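Local atomic coordinates of glutamine cyclotransferase (Tannerella forsythia, PDB entry 6QRO), a protein that probably catalyses the zinc-dependent cyclisation of N-terminal glutamine residues of peptides and proteins to pyroglutamate. Residues Tyr73-Val78 against Gln187-Asn192; Phe163-Tyr168 against Trp182-Gln187. One frame throughout, in Å; residues are numbered along the deposited sequence.

After two helices, 31-43 and 52-67, the chain lays down strand 71-80 at one edge of the mixed sheet, then strand 86-96 beside it. It continues through strand 103-109 and helix 132-151 to strand 157-163, whose end runs into contact 2. There residues 163-168 meet residues 182-187, closing a short loop of 13 intervening residues without helix or strand, next to the zinc site. Helix 184-191 starts here and leads to contact 1, where residues 187-192 pack on residues 73-78; this closes a much longer loop that contains the whole of contact 2. The two contacts share Gln187 and touch where Trp189 packs on Phe163, so one helix ties the metal-binding loop to the edge strand.

Contact 1. Residues Tyr73-Val78 against Gln187-Asn192; sequences YVQEAV and QFWAKN
Ala77 sets its methyl group squarely over the Phe188 ring: CB lies 3.6 Å from the ring centroid and only 5° off the normal, a CH-pi contact. Phe188 offers this face because its CG is anti to the backbone N (chi1 178°), which lifts the ring from the helix toward the strand. On the opposite face of the ring comes Asn192 CB, offset toward the rim and more distant.

Gln75 takes the ring from its edge. Its chain is extended beyond CG, with CG at the edge of the Phe188 ring near its plane, and the amide is turned 62° from the ring. Gln75 OE1 stands 3.4 Å from Phe188 CD2. Gln75 OE1 also lies 3.4 Å from Trp189 CB and sits at the edge of the indole, near its plane; its hydrogen bond goes to Asn91 on the adjoining strand 86-96. This is helix-on-sheet packing in the alpha/beta fold: the C-terminal part of helix 184-191 rests against outermost strand 71-80, and the alternation of the strand turns Gln75 and Ala77 toward the helix.

Trp189 comes in from the flank of the helix and spends little of its surface here. Its indole belongs to the inner side, hydrogen-bonded through NE1 to His194 and meeting Phe163, Tyr198 and helix 257-265. The other face of the strand is the loose one: Glu76 and Val78 point away from the helix, both exposed.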
ATOM      1  N   TYR A  73     -13.337   6.178   8.472  1.00 13.95           N
ATOM      2  CA  TYR A  73     -13.594   5.065   9.384  1.00 12.95           C
ATOM      3  C   TYR A  73     -12.269   4.560   9.917  1.00 11.26           C
ATOM      4  O   TYR A  73     -11.325   4.369   9.146  1.00 14.91           O
ATOM      5  CB  TYR A  73     -14.301   3.901   8.691  1.00 11.52           C
ATOM      6  CG  TYR A  73     -15.570   4.253   7.960  1.00 12.01           C
ATOM      7  CD1 TYR A  73     -15.526   4.877   6.720  1.00 13.83           C
ATOM      8  CD2 TYR A  73     -16.806   3.900   8.475  1.00 13.39           C
ATOM      9  CE1 TYR A  73     -16.675   5.182   6.038  1.00 16.72           C
ATOM     10  CE2 TYR A  73     -17.973   4.190   7.798  1.00 14.91           C
ATOM     11  CZ  TYR A  73     -17.901   4.837   6.583  1.00 18.05           C
ATOM     12  OH  TYR A  73     -19.049   5.125   5.889  1.00 19.82           O
ATOM     13  N   VAL A  74     -12.182   4.377  11.227  1.00 11.66           N
ATOM     14  CA  VAL A  74     -10.996   3.793  11.848  1.00 11.66           C
ATOM     15  C   VAL A  74     -11.402   2.490  12.543  1.00 11.04           C
ATOM     16  O   VAL A  74     -12.101   2.521  13.561  1.00 11.39           O
ATOM     17  CB  VAL A  74     -10.326   4.768  12.832  1.00 11.44           C
ATOM     18  CG1 VAL A  74      -9.018   4.200  13.361  1.00 12.10           C
ATOM     19  CG2 VAL A  74     -10.082   6.132  12.156  1.00 13.94           C
ATOM     20  N   GLN A  75     -10.956   1.350  12.003  1.00 12.79           N
ATOM     21  CA  GLN A  75     -11.128   0.050  12.656  1.00 12.08           C
ATOM     22  C   GLN A  75      -9.999  -0.139  13.650  1.00 13.60           C
ATOM     23  O   GLN A  75      -8.832  -0.258  13.253  1.00 14.28           O
ATOM     24  CB  GLN A  75     -11.104  -1.116  11.673  1.00 14.54           C
ATOM     25  CG  GLN A  75     -12.421  -1.536  11.067  1.00 16.12           C
ATOM     26  CD  GLN A  75     -12.247  -2.650  10.042  1.00 12.96           C
ATOM     27  OE1 GLN A  75     -11.155  -2.869   9.523  1.00 13.44           O
ATOM     28  NE2 GLN A  75     -13.318  -3.372   9.769  1.00 14.92           N
ATOM     29  N   GLU A  76     -10.349  -0.187  14.931  1.00 13.32           N
ATOM     30  CA  GLU A  76      -9.404  -0.500  15.991  1.00 13.95           C
ATOM     31  C   GLU A  76      -9.494  -1.999  16.253  1.00 15.12           C
ATOM     32  O   GLU A  76     -10.556  -2.514  16.612  1.00 16.02           O
ATOM     33  CB  GLU A  76      -9.704   0.281  17.270  1.00 14.04           C
ATOM     34  CG  GLU A  76      -9.787   1.807  17.152  1.00 14.35           C
ATOM     35  CD  GLU A  76      -8.418   2.460  17.291  1.00 16.17           C
ATOM     36  OE1 GLU A  76      -8.335   3.703  17.272  1.00 20.25           O
ATOM     37  OE2 GLU A  76      -7.421   1.723  17.462  1.00 17.38           O
ATOM     38  N   ALA A  77      -8.397  -2.711  16.041  1.00 16.98           N
ATOM     39  CA  ALA A  77      -8.435  -4.143  16.265  1.00 17.44           C
ATOM     40  C   ALA A  77      -7.179  -4.582  16.981  1.00 16.04           C
ATOM     41  O   ALA A  77      -6.071  -4.143  16.655  1.00 16.58           O
ATOM     42  CB  ALA A  77      -8.567  -4.910  14.942  1.00 19.06           C
ATOM     43  N   VAL A  78      -7.360  -5.482  17.936  1.00 21.42           N
ATOM     44  CA  VAL A  78      -6.247  -6.073  18.662  1.00 17.68           C
ATOM     45  C   VAL A  78      -5.909  -7.346  17.896  1.00 18.28           C
ATOM     46  O   VAL A  78      -6.638  -8.337  17.963  1.00 18.41           O
ATOM     47  CB  VAL A  78      -6.611  -6.353  20.127  1.00 18.66           C
ATOM     48  CG1 VAL A  78      -5.403  -6.856  20.918  1.00 13.56           C
ATOM     49  CG2 VAL A  78      -7.193  -5.098  20.778  1.00 14.67           C
ATOM     50  N   GLN A 187      -6.464  -8.831   6.651  1.00 17.05           N
ATOM     51  CA  GLN A 187      -7.261  -9.988   7.028  1.00 14.01           C
ATOM     52  C   GLN A 187      -8.474  -9.563   7.863  1.00 15.33           C
ATOM     53  O   GLN A 187      -9.597 -10.016   7.617  1.00 19.52           O
ATOM     54  CB  GLN A 187      -6.380 -10.961   7.800  1.00 13.18           C
ATOM     55  CG  GLN A 187      -5.461 -11.824   6.960  1.00 10.99           C
ATOM     56  CD  GLN A 187      -4.640 -12.749   7.834  1.00 14.79           C
ATOM     57  OE1 GLN A 187      -5.182 -13.660   8.471  1.00 14.56           O
ATOM     58  NE2 GLN A 187      -3.330 -12.502   7.906  1.00 15.70           N
ATOM     59  N   PHE A 188      -8.265  -8.685   8.852  1.00 13.01           N
ATOM     60  CA  PHE A 188      -9.368  -8.231   9.700  1.00 14.32           C
ATOM     61  C   PHE A 188     -10.436  -7.519   8.894  1.00 16.88           C
ATOM     62  O   PHE A 188     -11.614  -7.884   8.952  1.00 18.67           O
ATOM     63  CB  PHE A 188      -8.857  -7.293  10.789  1.00 13.41           C
ATOM     64  CG  PHE A 188      -9.954  -6.738  11.688  1.00 18.42           C
ATOM     65  CD1 PHE A 188     -10.553  -7.519  12.643  1.00 18.84           C
ATOM     66  CD2 PHE A 188     -10.374  -5.420  11.566  1.00 17.42           C
ATOM     67  CE1 PHE A 188     -11.555  -7.002  13.466  1.00 22.74           C
ATOM     68  CE2 PHE A 188     -11.373  -4.900  12.383  1.00 16.35           C
ATOM     69  CZ  PHE A 188     -11.962  -5.687  13.330  1.00 19.24           C
ATOM     70  N   TRP A 189     -10.029  -6.521   8.102  1.00 16.98           N
ATOM     71  CA  TRP A 189     -10.983  -5.713   7.349  1.00 13.71           C
ATOM     72  C   TRP A 189     -11.716  -6.551   6.319  1.00 15.41           C
ATOM     73  O   TRP A 189     -12.929  -6.415   6.153  1.00 15.60           O
ATOM     74  CB  TRP A 189     -10.271  -4.544   6.665  1.00 12.94           C
ATOM     75  CG  TRP A 189     -11.175  -3.723   5.796  1.00 14.57           C
ATOM     76  CD1 TRP A 189     -11.969  -2.668   6.169  1.00 12.82           C
ATOM     77  CD2 TRP A 189     -11.432  -3.945   4.406  1.00 12.84           C
ATOM     78  NE1 TRP A 189     -12.675  -2.208   5.084  1.00 14.00           N
ATOM     79  CE2 TRP A 189     -12.369  -2.982   3.994  1.00 14.11           C
ATOM     80  CE3 TRP A 189     -10.959  -4.867   3.472  1.00 13.19           C
ATOM     81  CZ2 TRP A 189     -12.827  -2.907   2.689  1.00 15.47           C
ATOM     82  CZ3 TRP A 189     -11.413  -4.789   2.173  1.00 15.93           C
ATOM     83  CH2 TRP A 189     -12.332  -3.807   1.792  1.00 17.72           C
ATOM     84  N   ALA A 190     -11.002  -7.452   5.641  1.00 11.80           N
ATOM     85  CA  ALA A 190     -11.633  -8.221   4.578  1.00 16.41           C
ATOM     86  C   ALA A 190     -12.720  -9.127   5.132  1.00 14.83           C
ATOM     87  O   ALA A 190     -13.698  -9.409   4.437  1.00 15.38           O
ATOM     88  CB  ALA A 190     -10.581  -9.031   3.812  1.00 14.23           C
ATOM     89  N   LYS A 191     -12.561  -9.606   6.361  1.00 17.26           N
ATOM     90  CA  LYS A 191     -13.612 -10.400   6.974  1.00 20.41           C
ATOM     91  C   LYS A 191     -14.564  -9.527   7.786  1.00 21.26           C
ATOM     92  O   LYS A 191     -15.682  -9.967   8.098  1.00 21.94           O
ATOM     93  CB  LYS A 191     -13.032 -11.513   7.865  1.00 18.15           C
ATOM     94  CG  LYS A 191     -12.875 -11.136   9.325  1.00 23.23           C
ATOM     95  CD  LYS A 191     -12.140 -12.190  10.117  1.00 32.02           C
ATOM     96  CE  LYS A 191     -12.150 -11.863  11.610  1.00 33.76           C
ATOM     97  NZ  LYS A 191     -11.531 -12.950  12.444  1.00 35.37           N
ATOM     98  N   ASN A 192     -14.111  -8.341   8.207  1.00 21.38           N
ATOM     99  CA  ASN A 192     -14.931  -7.372   8.934  1.00 17.10           C
ATOM    100  C   ASN A 192     -14.846  -6.019   8.232  1.00 19.31           C
ATOM    101  O   ASN A 192     -14.023  -5.164   8.593  1.00 19.13           O
ATOM    102  CB  ASN A 192     -14.481  -7.264  10.387  1.00 17.76           C
ATOM    103  CG  ASN A 192     -14.408  -8.625  11.065  1.00 27.21           C
ATOM    104  OD1 ASN A 192     -15.374  -9.398  11.053  1.00 23.44           O
ATOM    105  ND2 ASN A 192     -13.263  -8.914  11.678  1.00 20.28           N
TER

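Contact 2. Residues Phe163-Tyr168 against Trp182-Gln187; sequences FDAEDY and WCLGSQ. With ZN (zinc ion), chain E.
Ser186 CB sits over the centre of one face of the Phe163 ring, 3.8 Å from the centroid and close to the normal, a CH-pi contact. Ser186 OG sits between the backbone N and the carbonyl carbon (chi1 49°), and from there it hydrogen-bonds to Asp257, leaving the carbon side of the residue to meet the ring. Leu184 CB meets Ala165 CB at 3.9 Å and lies close to Ala165 O.

Three backbone bonds run between the segments. Cys183 N to Glu166 O is nearly straight, 175° at the hydrogen; Leu184 N to Ala165 O is more bent, and Gly185 N to Asp164 O is weak. With no side chain on Gly185, Gly185 CA comes 3.2 Å from Asp164 O.

Trp182 has CG anti to the carbonyl carbon, which brings the far end of the indole up to Glu166 and Asp167. Glu166 O meets the ring at its edge, 3.4 Å from Trp182 CE3, while Trp182 CZ3 comes 3.2 Å from Asp167 OD1, with carboxylate and ring planes 55° apart. Asp167 grips the zinc ion with both oxygens, OD1 at 2.3 Å and OD2 at 2.0 Å. Together with Asp134, His288 and a water it forms the single-zinc site characteristic of type II glutaminyl cyclases within the M28 peptidase fold.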
ATOM      1  N   PHE A 163      -3.947  -0.136   5.307  1.00  9.23           N
ATOM      2  CA  PHE A 163      -3.957  -1.319   6.164  1.00 10.94           C
ATOM      3  C   PHE A 163      -2.787  -1.342   7.150  1.00  8.48           C
ATOM      4  O   PHE A 163      -1.628  -1.125   6.778  1.00  8.90           O
ATOM      5  CB  PHE A 163      -3.959  -2.592   5.315  1.00  8.75           C
ATOM      6  CG  PHE A 163      -5.285  -2.868   4.673  1.00  9.66           C
ATOM      7  CD1 PHE A 163      -6.435  -2.897   5.446  1.00  8.66           C
ATOM      8  CD2 PHE A 163      -5.379  -3.150   3.335  1.00 10.87           C
ATOM      9  CE1 PHE A 163      -7.655  -3.167   4.892  1.00  8.80           C
ATOM     10  CE2 PHE A 163      -6.609  -3.420   2.760  1.00 14.40           C
ATOM     11  CZ  PHE A 163      -7.753  -3.426   3.547  1.00 10.84           C
ATOM     12  N   ASP A 164      -3.099  -1.653   8.396  1.00 11.62           N
ATOM     13  CA  ASP A 164      -2.120  -1.753   9.465  1.00 14.31           C
ATOM     14  C   ASP A 164      -1.567  -3.174   9.575  1.00 14.83           C
ATOM     15  O   ASP A 164      -2.131  -4.134   9.037  1.00 13.44           O
ATOM     16  CB  ASP A 164      -2.755  -1.337  10.795  1.00 11.18           C
ATOM     17  CG  ASP A 164      -1.744  -0.820  11.796  1.00 13.32           C
ATOM     18  OD1 ASP A 164      -0.522  -0.945  11.548  1.00 10.85           O
ATOM     19  OD2 ASP A 164      -2.187  -0.300  12.839  1.00 14.29           O
ATOM     20  N   ALA A 165      -0.437  -3.285  10.278  1.00 13.47           N
ATOM     21  CA  ALA A 165       0.100  -4.570  10.739  1.00 14.24           C
ATOM     22  C   ALA A 165       0.260  -5.559   9.586  1.00 12.79           C
ATOM     23  O   ALA A 165       0.054  -6.765   9.748  1.00 12.31           O
ATOM     24  CB  ALA A 165      -0.767  -5.162  11.858  1.00 13.21           C
ATOM     25  N   GLU A 166       0.611  -5.034   8.409  1.00 11.29           N
ATOM     26  CA  GLU A 166       0.891  -5.859   7.242  1.00 11.48           C
ATOM     27  C   GLU A 166       2.280  -6.472   7.292  1.00 12.45           C
ATOM     28  O   GLU A 166       2.473  -7.581   6.782  1.00 14.95           O
ATOM     29  CB  GLU A 166       0.761  -5.007   5.984  1.00 10.12           C
ATOM     30  CG  GLU A 166       1.127  -5.651   4.652  1.00 13.01           C
ATOM     31  CD  GLU A 166       2.603  -5.398   4.250  1.00 13.89           C
ATOM     32  OE1 GLU A 166       3.340  -4.788   5.052  1.00 13.57           O
ATOM     33  OE2 GLU A 166       3.018  -5.777   3.132  1.00 10.18           O
ATOM     34  N   ASP A 167       3.245  -5.764   7.891  1.00 12.70           N
ATOM     35  CA  ASP A 167       4.668  -6.037   7.735  1.00 12.81           C
ATOM     36  C   ASP A 167       5.312  -6.540   9.025  1.00 12.46           C
ATOM     37  O   ASP A 167       6.507  -6.324   9.251  1.00 12.15           O
ATOM     38  CB  ASP A 167       5.396  -4.783   7.251  1.00  9.77           C
ATOM     39  CG  ASP A 167       6.335  -5.072   6.110  1.00 10.76           C
ATOM     40  OD1 ASP A 167       6.321  -6.206   5.610  1.00 14.35           O
ATOM     41  OD2 ASP A 167       7.059  -4.180   5.682  1.00 10.03           O
ATOM     42  N   TYR A 168       4.537  -7.235   9.863  1.00 12.85           N
ATOM     43  CA  TYR A 168       4.979  -7.765  11.150  1.00 11.17           C
ATOM     44  C   TYR A 168       5.124  -9.277  11.082  1.00 12.07           C
ATOM     45  O   TYR A 168       4.971  -9.966  12.083  1.00 12.08           O
ATOM     46  CB  TYR A 168       3.975  -7.391  12.242  1.00 11.94           C
ATOM     47  CG  TYR A 168       4.485  -7.110  13.648  1.00 13.32           C
ATOM     48  CD1 TYR A 168       4.956  -8.151  14.469  1.00 12.56           C
ATOM     49  CD2 TYR A 168       4.368  -5.845  14.210  1.00 11.10           C
ATOM     50  CE1 TYR A 168       5.373  -7.910  15.768  1.00 11.37           C
ATOM     51  CE2 TYR A 168       4.766  -5.596  15.522  1.00 11.21           C
ATOM     52  CZ  TYR A 168       5.265  -6.633  16.302  1.00 14.83           C
ATOM     53  OH  TYR A 168       5.670  -6.392  17.610  1.00 13.67           O
ATOM     54  N   TRP A 182       1.595 -12.241   8.018  1.00 13.53           N
ATOM     55  CA  TRP A 182       1.606 -10.988   7.288  1.00 11.71           C
ATOM     56  C   TRP A 182       0.174 -10.548   7.011  1.00 15.39           C
ATOM     57  O   TRP A 182      -0.770 -11.335   7.099  1.00 14.57           O
ATOM     58  CB  TRP A 182       2.351 -11.124   5.959  1.00 12.92           C
ATOM     59  CG  TRP A 182       3.730 -11.669   6.078  1.00 15.33           C
ATOM     60  CD1 TRP A 182       4.112 -12.969   5.963  1.00 13.78           C
ATOM     61  CD2 TRP A 182       4.919 -10.919   6.343  1.00 14.50           C
ATOM     62  NE1 TRP A 182       5.467 -13.078   6.140  1.00 16.93           N
ATOM     63  CE2 TRP A 182       5.989 -11.833   6.377  1.00 16.77           C
ATOM     64  CE3 TRP A 182       5.182  -9.561   6.565  1.00 14.27           C
ATOM     65  CZ2 TRP A 182       7.310 -11.434   6.615  1.00 15.76           C
ATOM     66  CZ3 TRP A 182       6.484  -9.163   6.799  1.00 12.57           C
ATOM     67  CH2 TRP A 182       7.532 -10.094   6.827  1.00 15.65           C
ATOM     68  N   CYS A 183       0.025  -9.271   6.656  1.00 12.99           N
ATOM     69  CA  CYS A 183      -1.267  -8.718   6.261  1.00 13.00           C
ATOM     70  C   CYS A 183      -2.308  -8.900   7.375  1.00 14.61           C
ATOM     71  O   CYS A 183      -3.459  -9.252   7.118  1.00 16.90           O
ATOM     72  CB  CYS A 183      -1.753  -9.368   4.964  1.00 11.57           C
ATOM     73  SG  CYS A 183      -0.554  -9.506   3.584  1.00 16.98           S
ATOM     74  N   LEU A 184      -1.925  -8.634   8.628  1.00 12.94           N
ATOM     75  CA  LEU A 184      -2.870  -8.850   9.726  1.00 13.34           C
ATOM     76  C   LEU A 184      -4.052  -7.893   9.635  1.00 14.31           C
ATOM     77  O   LEU A 184      -5.190  -8.261   9.952  1.00 12.94           O
ATOM     78  CB  LEU A 184      -2.171  -8.699  11.078  1.00 11.12           C
ATOM     79  CG  LEU A 184      -1.000  -9.655  11.335  1.00 15.05           C
ATOM     80  CD1 LEU A 184      -0.348  -9.390  12.684  1.00 11.41           C
ATOM     81  CD2 LEU A 184      -1.444 -11.109  11.205  1.00 14.49           C
ATOM     82  N   GLY A 185      -3.798  -6.653   9.218  1.00 16.93           N
ATOM     83  CA  GLY A 185      -4.877  -5.684   9.130  1.00 15.42           C
ATOM     84  C   GLY A 185      -5.835  -6.000   8.004  1.00 10.28           C
ATOM     85  O   GLY A 185      -7.051  -5.973   8.193  1.00 11.36           O
ATOM     86  N   SER A 186      -5.299  -6.340   6.826  1.00 10.19           N
ATOM     87  CA  SER A 186      -6.143  -6.620   5.670  1.00 11.75           C
ATOM     88  C   SER A 186      -6.976  -7.876   5.876  1.00 14.52           C
ATOM     89  O   SER A 186      -8.101  -7.963   5.372  1.00 12.52           O
ATOM     90  CB  SER A 186      -5.283  -6.748   4.416  1.00 13.74           C
ATOM     91  OG  SER A 186      -4.170  -7.609   4.616  1.00 13.70           O
ATOM     92  N   GLN A 187      -6.464  -8.831   6.651  1.00 17.05           N
ATOM     93  CA  GLN A 187      -7.261  -9.988   7.028  1.00 14.01           C
ATOM     94  C   GLN A 187      -8.474  -9.563   7.863  1.00 15.33           C
ATOM     95  O   GLN A 187      -9.597 -10.016   7.617  1.00 19.52           O
ATOM     96  CB  GLN A 187      -6.380 -10.961   7.800  1.00 13.18           C
ATOM     97  CG  GLN A 187      -5.461 -11.824   6.960  1.00 10.99           C
ATOM     98  CD  GLN A 187      -4.640 -12.749   7.834  1.00 14.79           C
ATOM     99  OE1 GLN A 187      -5.182 -13.660   8.471  1.00 14.56           O
ATOM    100  NE2 GLN A 187      -3.330 -12.502   7.906  1.00 15.70           N
TER
HETATM  101 ZN    ZN E 401       7.732  -5.200   4.069  1.00 15.28          ZN
HETATM  102  O   HOH W   1       7.724  -6.155   2.594  1.00 10.45           O